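Local structure of alcohol dehydrogenase YqhD (Escherichia coli, 4QGS) at residues Ile23-Ala29 with Ala184-Val189; Gly104-Leu109 with Leu148-Ala152. The protein reduces a broad range of short-chain aldehydes to alcohols with NADPH, as a zinc-dependent homodimeric member of the iron-containing alcohol dehydrogenase family. All coordinates share one frame. Residue numbers count along the deposited sequence, not the author numbering.

How the contacts relate
Both contacts belong to the six-stranded parallel sheet of the N-terminal, cofactor-binding half of the enzyme, and their centres lie 13 Å apart. Contact 1 joins strand 22-25, outermost within this chain, to strand 183-186; contact 2 lies two strand pairings further in, where strands 144-148 and 99-104 end. The intervening pair 183-186/144-148 links them: V185 O is 3.0 Å from L148 N, a probable hydrogen bond, and L186 CD1 packs on L148 CD1 at 4.0 Å. Contact 2 holds the NADP(+)-binding residues G106, S107 and T149, and the A152 side chain is about 10 Å from the zinc ion. Contact 1 runs directly into NADP(+)-binding Y190, and the V189 side chain is about 7 Å from that of T193, another cofactor-binding residue.

Contact 1. Residues Ile23-Ala29 with Ala184-Val189; sequences ILFGKGA and AVLDPV
I23 enters in extended conformation on strand 22-25, outermost within this chain, beside strand 183-186. The two run parallel, their short axes 4.7 Å apart at 19°, with I23 opposite A184, L24 opposite V185 and F25 opposite L186. I23 sets CD1 4.1 Å from A184 CB and CG2 4.1 Å from L186 CD2. L24 N donates to A184 O and L24 O accepts from L186 N, each at 2.8 Å; on the other face of the sheet its CD1 meets V185 CG2 at 4.1 Å. F25, chi1 t, returns to the I23 face, placing CD1 3.7 Å from L186 CB and CZ 3.7 Å from P188 CG; this face is covered by helix 249-262, where W257 meets the F25 ring. The pairing joins the first and last strands of the six-stranded parallel sheet (order 1-6-5-4-2-3) in the N-terminal domain of this iron-containing alcohol dehydrogenase. G26 N continues the pattern to L186 O (2.8 Å), and G26 phi/psi of 124/173 call for glycine. A type II turn over G26-A29 follows, closed by A29 N to G26 O at 2.9 Å. K27 lays CG 4.0 Å from V189 CG2. G28, at positive phi, gives its N to D187 OD2 (2.8 Å), while D187 OD1 accepts V189 N (2.9 Å) in an Asx turn, with D187 chi1 t. A29 CB touches V185 CG1 at 4.0 Å.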
loop_
_atom_site.group_PDB
_atom_site.type_symbol
_atom_site.label_atom_id
_atom_site.label_comp_id
_atom_site.label_asym_id
_atom_site.label_seq_id
_atom_site.Cartn_x
_atom_site.Cartn_y
_atom_site.Cartn_z
ATOM N N ILE A 23 -15.402 -8.134 -0.698
ATOM C CA ILE A 23 -15.297 -7.082 0.313
ATOM C C ILE A 23 -16.516 -7.045 1.212
ATOM O O ILE A 23 -17.640 -6.868 0.738
ATOM C CB ILE A 23 -15.139 -5.700 -0.339
ATOM C CG1 ILE A 23 -13.920 -5.687 -1.277
ATOM C CG2 ILE A 23 -15.024 -4.618 0.720
ATOM C CD1 ILE A 23 -12.616 -5.922 -0.580
ATOM N N LEU A 24 -16.291 -7.198 2.511
ATOM C CA LEU A 24 -17.352 -7.031 3.490
ATOM C C LEU A 24 -17.096 -5.713 4.195
ATOM O O LEU A 24 -16.199 -5.624 5.029
ATOM C CB LEU A 24 -17.382 -8.203 4.471
ATOM C CG LEU A 24 -17.493 -9.614 3.869
ATOM C CD1 LEU A 24 -17.435 -10.684 4.954
ATOM C CD2 LEU A 24 -18.757 -9.760 3.041
ATOM N N PHE A 25 -17.846 -4.681 3.825
ATOM C CA PHE A 25 -17.541 -3.324 4.281
ATOM C C PHE A 25 -18.571 -2.755 5.248
ATOM O O PHE A 25 -19.777 -2.942 5.069
ATOM C CB PHE A 25 -17.421 -2.389 3.066
ATOM C CG PHE A 25 -16.888 -1.010 3.400
ATOM C CD1 PHE A 25 -15.552 -0.709 3.189
ATOM C CD2 PHE A 25 -17.725 -0.022 3.904
ATOM C CE1 PHE A 25 -15.052 0.559 3.488
ATOM C CE2 PHE A 25 -17.227 1.246 4.220
ATOM C CZ PHE A 25 -15.895 1.532 4.009
ATOM N N GLY A 26 -18.097 -2.033 6.260
ATOM C CA GLY A 26 -18.977 -1.195 7.057
ATOM C C GLY A 26 -18.950 -1.462 8.548
ATOM O O GLY A 26 -18.316 -2.408 9.003
ATOM N N LYS A 27 -19.646 -0.608 9.290
ATOM C CA LYS A 27 -19.780 -0.739 10.736
ATOM C C LYS A 27 -20.358 -2.095 11.104
ATOM O O LYS A 27 -21.480 -2.441 10.699
ATOM C CB LYS A 27 -20.672 0.372 11.291
ATOM C CG LYS A 27 -20.867 0.288 12.796
ATOM C CD LYS A 27 -21.905 1.292 13.291
ATOM C CE LYS A 27 -21.702 2.665 12.670
ATOM N NZ LYS A 27 -22.222 3.769 13.533
ATOM N N GLY A 28 -19.581 -2.867 11.851
ATOM C CA GLY A 28 -20.018 -4.176 12.289
ATOM C C GLY A 28 -19.977 -5.226 11.197
ATOM O O GLY A 28 -20.607 -6.274 11.332
ATOM N N ALA A 29 -19.219 -4.961 10.128
ATOM C CA ALA A 29 -19.127 -5.906 9.018
ATOM C C ALA A 29 -18.570 -7.262 9.432
ATOM O O ALA A 29 -18.724 -8.231 8.701
ATOM C CB ALA A 29 -18.274 -5.322 7.872
ATOM N N ALA A 184 -12.275 -9.842 2.486
ATOM C CA ALA A 184 -11.643 -8.872 3.369
ATOM C C ALA A 184 -12.730 -8.142 4.133
ATOM O O ALA A 184 -13.673 -7.604 3.526
ATOM C CB ALA A 184 -10.773 -7.891 2.564
ATOM N N VAL A 185 -12.636 -8.157 5.464
ATOM C CA VAL A 185 -13.539 -7.374 6.289
ATOM C C VAL A 185 -12.945 -5.994 6.522
ATOM O O VAL A 185 -11.858 -5.883 7.089
ATOM C CB VAL A 185 -13.808 -8.029 7.661
ATOM C CG1 VAL A 185 -14.719 -7.141 8.491
ATOM C CG2 VAL A 185 -14.421 -9.406 7.467
ATOM N N LEU A 186 -13.668 -4.969 6.078
ATOM C CA LEU A 186 -13.251 -3.575 6.199
ATOM C C LEU A 186 -14.278 -2.802 7.018
ATOM O O LEU A 186 -15.320 -2.396 6.501
ATOM C CB LEU A 186 -13.103 -2.928 4.809
ATOM C CG LEU A 186 -11.826 -3.118 3.981
ATOM C CD1 LEU A 186 -11.447 -4.568 3.841
ATOM C CD2 LEU A 186 -12.034 -2.520 2.590
ATOM N N ASP A 187 -13.992 -2.618 8.305
ATOM C CA ASP A 187 -14.876 -1.865 9.174
ATOM C C ASP A 187 -14.175 -0.567 9.575
ATOM O O ASP A 187 -13.186 -0.594 10.285
ATOM C CB ASP A 187 -15.242 -2.698 10.422
ATOM C CG ASP A 187 -16.228 -1.991 11.343
ATOM O OD1 ASP A 187 -16.431 -0.763 11.194
ATOM O OD2 ASP A 187 -16.806 -2.668 12.229
ATOM N N PRO A 188 -14.687 0.573 9.109
ATOM C CA PRO A 188 -14.067 1.863 9.412
ATOM C C PRO A 188 -13.913 2.118 10.916
ATOM O O PRO A 188 -12.990 2.816 11.334
ATOM C CB PRO A 188 -15.036 2.861 8.781
ATOM C CG PRO A 188 -15.626 2.096 7.613
ATOM C CD PRO A 188 -15.793 0.699 8.143
ATOM N N VAL A 189 -14.798 1.542 11.722
ATOM C CA VAL A 189 -14.697 1.747 13.175
ATOM C C VAL A 189 -13.357 1.253 13.722
ATOM O O VAL A 189 -12.804 1.842 14.660
ATOM C CB VAL A 189 -15.853 1.052 13.922
ATOM C CG1 VAL A 189 -15.625 1.105 15.459
ATOM C CG2 VAL A 189 -17.175 1.689 13.534
#

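Contact 2. Residues Gly104-Leu109 with Leu148-Ala152; sequences GGGSVL and LTLPA
This is a loop-to-helix contact at the C-terminal ends of two interior strands of the parallel sheet: the glycine-rich turn from strand 99-104 into helix 106-119 meets the chain leaving strand 144-148. One parallel bridge, G104 with L148 (CA-CA 5.2 Å), ends the strand pairing; T149 N donates to G104 O at 2.9 Å, and L148 CA lies 3.3 Å from the same oxygen. G104 has phi/psi of 149/-144, which call for glycine, and a CB there would clash with V108 CG2. G105 is the N-cap residue, its O accepting L109 N at 3.0 Å; a CB on it would strike L150 CD2, which lies 3.7 Å from G105 CA. The G106 CA touches A152 CB at 3.6 Å, and a water bridges P151 O (2.6 Å) to G106 N (3.3 Å, weak). L109, chi1 t and chi2 p, turns CD2 to A152 CB at 4.1 Å and L148 CD2 at 4.5 Å. Glycine-rich strand-to-helix turns are common in dinucleotide-binding sites; G106, S107 and T149 are NADP(+)-binding residues, although this structure is cofactor-free. L109 also packs on M144 and C146 of strand 144-148, while P151 touches M256 and A259 of helix 249-262.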
loop_
_atom_site.group_PDB
_atom_site.type_symbol
_atom_site.label_atom_id
_atom_site.label_comp_id
_atom_site.label_asym_id
_atom_site.label_seq_id
_atom_site.Cartn_x
_atom_site.Cartn_y
_atom_site.Cartn_z
ATOM N N GLY A 104 -5.062 -7.521 10.931
ATOM C CA GLY A 104 -4.100 -6.440 11.057
ATOM C C GLY A 104 -3.970 -5.621 9.788
ATOM O O GLY A 104 -4.957 -5.406 9.077
ATOM N N GLY A 105 -2.752 -5.160 9.499
ATOM C CA GLY A 105 -2.511 -4.371 8.306
ATOM C C GLY A 105 -1.798 -5.119 7.195
ATOM O O GLY A 105 -1.796 -6.351 7.154
ATOM N N GLY A 106 -1.182 -4.365 6.288
ATOM C CA GLY A 106 -0.571 -4.939 5.098
ATOM C C GLY A 106 0.564 -5.907 5.366
ATOM O O GLY A 106 0.797 -6.843 4.597
ATOM N N SER A 107 1.286 -5.668 6.451
ATOM C CA SER A 107 2.370 -6.553 6.862
ATOM C C SER A 107 1.847 -7.941 7.236
ATOM O O SER A 107 2.404 -8.960 6.825
ATOM C CB SER A 107 3.126 -5.942 8.040
ATOM O OG SER A 107 4.208 -6.768 8.431
ATOM N N VAL A 108 0.773 -7.978 8.016
ATOM C CA VAL A 108 0.181 -9.249 8.420
ATOM C C VAL A 108 -0.408 -9.939 7.204
ATOM O O VAL A 108 -0.249 -11.148 7.019
ATOM C CB VAL A 108 -0.909 -9.054 9.505
ATOM C CG1 VAL A 108 -1.600 -10.383 9.836
ATOM C CG2 VAL A 108 -0.307 -8.445 10.760
ATOM N N LEU A 109 -1.076 -9.155 6.368
ATOM C CA LEU A 109 -1.679 -9.678 5.149
ATOM C C LEU A 109 -0.626 -10.296 4.242
ATOM O O LEU A 109 -0.776 -11.431 3.795
ATOM C CB LEU A 109 -2.429 -8.573 4.411
ATOM C CG LEU A 109 -3.045 -8.971 3.072
ATOM C CD1 LEU A 109 -4.085 -10.067 3.268
ATOM C CD2 LEU A 109 -3.653 -7.758 2.398
ATOM N N LEU A 148 -9.011 -6.158 8.090
ATOM C CA LEU A 148 -7.997 -5.104 7.947
ATOM C C LEU A 148 -8.222 -3.923 8.885
ATOM O O LEU A 148 -9.280 -3.300 8.874
ATOM C CB LEU A 148 -7.940 -4.605 6.497
ATOM C CG LEU A 148 -7.499 -5.622 5.439
ATOM C CD1 LEU A 148 -7.439 -4.990 4.047
ATOM C CD2 LEU A 148 -6.149 -6.239 5.798
ATOM N N THR A 149 -7.213 -3.609 9.686
ATOM C CA THR A 149 -7.330 -2.515 10.646
ATOM C C THR A 149 -6.891 -1.194 10.019
ATOM O O THR A 149 -6.969 -0.133 10.642
ATOM C CB THR A 149 -6.515 -2.794 11.913
ATOM O OG1 THR A 149 -5.184 -3.171 11.550
ATOM C CG2 THR A 149 -7.155 -3.933 12.701
ATOM N N LEU A 150 -6.425 -1.288 8.781
ATOM C CA LEU A 150 -6.166 -0.135 7.931
ATOM C C LEU A 150 -6.049 -0.664 6.499
ATOM O O LEU A 150 -5.788 -1.848 6.306
ATOM C CB LEU A 150 -4.908 0.621 8.382
ATOM C CG LEU A 150 -3.544 -0.059 8.340
ATOM C CD1 LEU A 150 -2.452 0.999 8.427
ATOM C CD2 LEU A 150 -3.402 -1.035 9.491
ATOM N N PRO A 151 -6.280 0.192 5.491
ATOM C CA PRO A 151 -6.281 -0.306 4.107
ATOM C C PRO A 151 -4.955 -0.941 3.687
ATOM O O PRO A 151 -3.889 -0.509 4.132
ATOM C CB PRO A 151 -6.565 0.954 3.283
ATOM C CG PRO A 151 -7.277 1.869 4.230
ATOM C CD PRO A 151 -6.627 1.621 5.560
ATOM N N ALA A 152 -5.033 -1.962 2.839
ATOM C CA ALA A 152 -3.844 -2.647 2.342
ATOM C C ALA A 152 -4.055 -3.143 0.913
ATOM O O ALA A 152 -3.111 -3.209 0.124
ATOM C CB ALA A 152 -3.481 -3.802 3.250
HETATM O O HOH W 1 -1.551 -1.263 5.100
#